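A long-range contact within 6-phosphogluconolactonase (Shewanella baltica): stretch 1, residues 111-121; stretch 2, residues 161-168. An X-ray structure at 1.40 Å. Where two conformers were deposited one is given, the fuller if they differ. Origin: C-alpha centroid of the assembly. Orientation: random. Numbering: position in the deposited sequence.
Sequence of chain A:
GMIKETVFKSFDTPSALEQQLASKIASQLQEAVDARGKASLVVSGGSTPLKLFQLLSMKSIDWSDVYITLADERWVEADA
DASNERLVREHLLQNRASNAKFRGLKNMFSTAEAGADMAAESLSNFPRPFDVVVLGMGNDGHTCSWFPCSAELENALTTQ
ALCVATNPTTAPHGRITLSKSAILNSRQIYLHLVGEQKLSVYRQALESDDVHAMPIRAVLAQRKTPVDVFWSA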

# COMPACT_ATOMS: atom_id res chain seq x y z
N THR A 111 -5.57 3.52 -21.17
CA THR A 111 -5.39 2.25 -20.43
C THR A 111 -4.17 2.29 -19.54
O THR A 111 -3.24 3.04 -19.77
CB THR A 111 -5.20 1.05 -21.38
OG1 THR A 111 -4.00 1.23 -22.13
CG2 THR A 111 -6.43 0.93 -22.33
N ALA A 112 -4.16 1.41 -18.53
CA ALA A 112 -3.03 1.32 -17.62
C ALA A 112 -1.76 0.94 -18.38
O ALA A 112 -0.69 1.40 -18.05
CB ALA A 112 -3.35 0.31 -16.48
N GLU A 113 -1.88 0.07 -19.39
CA GLU A 113 -0.71 -0.33 -20.15
C GLU A 113 -0.10 0.90 -20.79
O GLU A 113 1.14 1.05 -20.75
CB GLU A 113 -1.09 -1.32 -21.26
CG GLU A 113 -1.36 -2.73 -20.80
CD GLU A 113 -2.75 -2.96 -20.21
OE1 GLU A 113 -3.60 -2.04 -20.15
OE2 GLU A 113 -2.97 -4.14 -19.83
N ALA A 114 -0.92 1.73 -21.41
CA ALA A 114 -0.38 2.91 -22.08
C ALA A 114 0.12 3.96 -21.12
O ALA A 114 1.04 4.69 -21.45
CB ALA A 114 -1.43 3.53 -23.02
N GLY A 115 -0.47 4.04 -19.92
CA GLY A 115 -0.07 5.04 -18.93
C GLY A 115 1.04 4.66 -17.94
O GLY A 115 1.57 5.51 -17.22
N ALA A 116 1.44 3.39 -17.96
CA ALA A 116 2.35 2.89 -16.93
C ALA A 116 3.70 3.57 -16.93
O ALA A 116 4.28 3.85 -15.88
CB ALA A 116 2.50 1.39 -17.02
N ASP A 117 4.25 3.83 -18.13
CA ASP A 117 5.56 4.37 -18.21
C ASP A 117 5.61 5.81 -17.66
O ASP A 117 6.54 6.17 -16.93
CB ASP A 117 6.06 4.38 -19.65
CG ASP A 117 7.58 4.47 -19.73
OD1 ASP A 117 8.29 3.61 -19.16
OD2 ASP A 117 8.03 5.45 -20.34
N MSE A 118 4.58 6.60 -17.97
CA MSE A 118 4.44 7.96 -17.47
C MSE A 118 4.27 7.94 -15.94
O MSE A 118 4.83 8.76 -15.23
CB MSE A 118 3.26 8.66 -18.12
CG MSE A 118 2.84 9.97 -17.47
SE MSE A 118 1.52 10.94 -18.47
CE MSE A 118 2.67 11.49 -19.92
N ALA A 119 3.45 6.99 -15.47
CA ALA A 119 3.30 6.83 -14.02
C ALA A 119 4.65 6.51 -13.35
O ALA A 119 4.97 7.13 -12.33
CB ALA A 119 2.22 5.74 -13.68
N ALA A 120 5.44 5.58 -13.90
CA ALA A 120 6.74 5.18 -13.32
C ALA A 120 7.67 6.40 -13.29
O ALA A 120 8.32 6.67 -12.26
CB ALA A 120 7.34 3.94 -14.07
N GLU A 121 7.70 7.18 -14.38
CA GLU A 121 8.58 8.37 -14.43
C GLU A 121 8.14 9.47 -13.48
O GLU A 121 8.94 10.30 -13.02
CB GLU A 121 8.64 8.92 -15.86
CG GLU A 121 9.43 10.22 -16.00
N ALA A 161 10.79 -2.17 -13.10
CA ALA A 161 10.06 -0.92 -13.23
C ALA A 161 9.30 -0.63 -11.94
O ALA A 161 8.92 -1.55 -11.23
CB ALA A 161 9.06 -0.97 -14.39
N LEU A 162 9.08 0.63 -11.65
CA LEU A 162 8.38 0.98 -10.42
C LEU A 162 6.90 0.61 -10.42
O LEU A 162 6.34 0.36 -9.35
CB LEU A 162 8.54 2.48 -10.11
CG LEU A 162 9.97 2.89 -9.69
CD1 LEU A 162 9.88 4.45 -9.56
CD2 LEU A 162 10.42 2.27 -8.34
N CYS A 163 6.26 0.63 -11.59
CA CYS A 163 4.85 0.26 -11.68
C CYS A 163 4.54 -0.37 -13.02
O CYS A 163 5.23 -0.11 -14.02
CB CYS A 163 3.95 1.39 -11.33
SG CYS A 163 4.22 2.87 -12.27
N VAL A 164 3.54 -1.22 -13.00
CA VAL A 164 3.12 -1.97 -14.17
C VAL A 164 1.63 -2.10 -14.18
O VAL A 164 0.97 -1.95 -13.15
CB VAL A 164 3.74 -3.34 -14.28
CG1 VAL A 164 5.28 -3.25 -14.38
CG2 VAL A 164 3.29 -4.27 -13.17
N ALA A 165 1.08 -2.40 -15.36
CA ALA A 165 -0.34 -2.65 -15.46
C ALA A 165 -0.66 -4.06 -15.11
O ALA A 165 0.09 -4.99 -15.39
CB ALA A 165 -0.86 -2.35 -16.94
N THR A 166 -1.83 -4.27 -14.52
CA THR A 166 -2.36 -5.61 -14.33
C THR A 166 -3.87 -5.64 -14.59
O THR A 166 -4.55 -4.61 -14.47
CB THR A 166 -2.10 -6.21 -12.89
OG1 THR A 166 -2.94 -5.55 -11.95
CG2 THR A 166 -0.61 -6.09 -12.50
N ASN A 167 -4.37 -6.80 -14.96
CA ASN A 167 -5.79 -6.95 -15.36
C ASN A 167 -6.39 -8.16 -14.66
O ASN A 167 -6.43 -9.29 -15.19
CB ASN A 167 -5.81 -7.13 -16.88
CG ASN A 167 -5.45 -5.85 -17.59
OD1 ASN A 167 -6.23 -4.90 -17.61
ND2 ASN A 167 -4.21 -5.78 -18.11
N PRO A 168 -6.83 -7.98 -13.42
CA PRO A 168 -7.49 -9.09 -12.77
C PRO A 168 -8.71 -9.57 -13.54
O PRO A 168 -9.42 -8.76 -14.17
CB PRO A 168 -7.91 -8.50 -11.42
CG PRO A 168 -7.88 -7.05 -11.58
CD PRO A 168 -6.86 -6.77 -12.62
O HOH W 1 -5.91 -2.59 -19.07

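How does the contact begin at the start of stretch 2? Ala161 directs its CA-to-CB bond toward the helix of residues 112-121 but stays just out of reach, and Leu162 makes the first real touch. Leu162 CD1 lies 3.8 Å from Ala120 O, and Leu162 CB lies 4.4 Å from Ala120 CB, a loose apolar pairing. The helix and the strand that follows, residues 163-166, run nearly antiparallel, at 169°, so a walk forward along stretch 2 is a walk back toward the N-terminus of the helix.

How does Cys163 meet the helix? The residues that its side chain touches are all alanines, and the axes of helix and strand approach to 7.1 Å. Cys163 points toward the helix with chi1 at 54° (p), which places SG against one turn: 3.8 Å from Ala119 CB, 3.8 Å from Ala120 CB and 3.7 Å from Ala116 O. The closest atom of stretch 1 is in the backbone: Cys163 SG lies 3.4 Å from Ala120 N. Ala120 N already donates to Ala116 O at 2.9 Å within the helix, so the sulfur packs beside an existing helical hydrogen bond.

Why do Val164 and Ala165 contribute so differently? Side chains alternate along an extended strand. Val164 turns its CA-to-CB bond away from the helix and offers mainly backbone, its CA lying 4.4 Å from Ala116 CB. Ala165 turns back toward the helix and meets its first turn, where its CB sits 3.7 Å from Ala112 CB and 3.6 Å from Glu113 N. The backbones are near each other here, with Ala165 CA 5.2 Å from Glu113 CA. The carboxylate end of Glu113 also passes over this alanine, CD lying 3.8 Å from Ala165 CB. Just before this turn, Thr111 caps the helix by accepting a hydrogen bond from Ala114 N to its OG1, at 3.2 Å.

How does the contact end beyond the strand? Thr166 points away from the helix, and the polar link falls to Asn167. Its CA-to-CB bond is directed sideways, as is that of Glu113, but the ends of both side chains come nearer. Asn167 ND2 donates to Glu113 OE2 at 2.7 Å, with an N-H...acceptor angle of 148°. A water bridges the other two polar atoms, donating to Glu113 OE1 at 2.6 Å and to Asn167 OD1 at 2.8 Å. Carboxylate and amide are thus joined twice, once directly and once through water, beside the apolar packing. Pro168 lies out of reach.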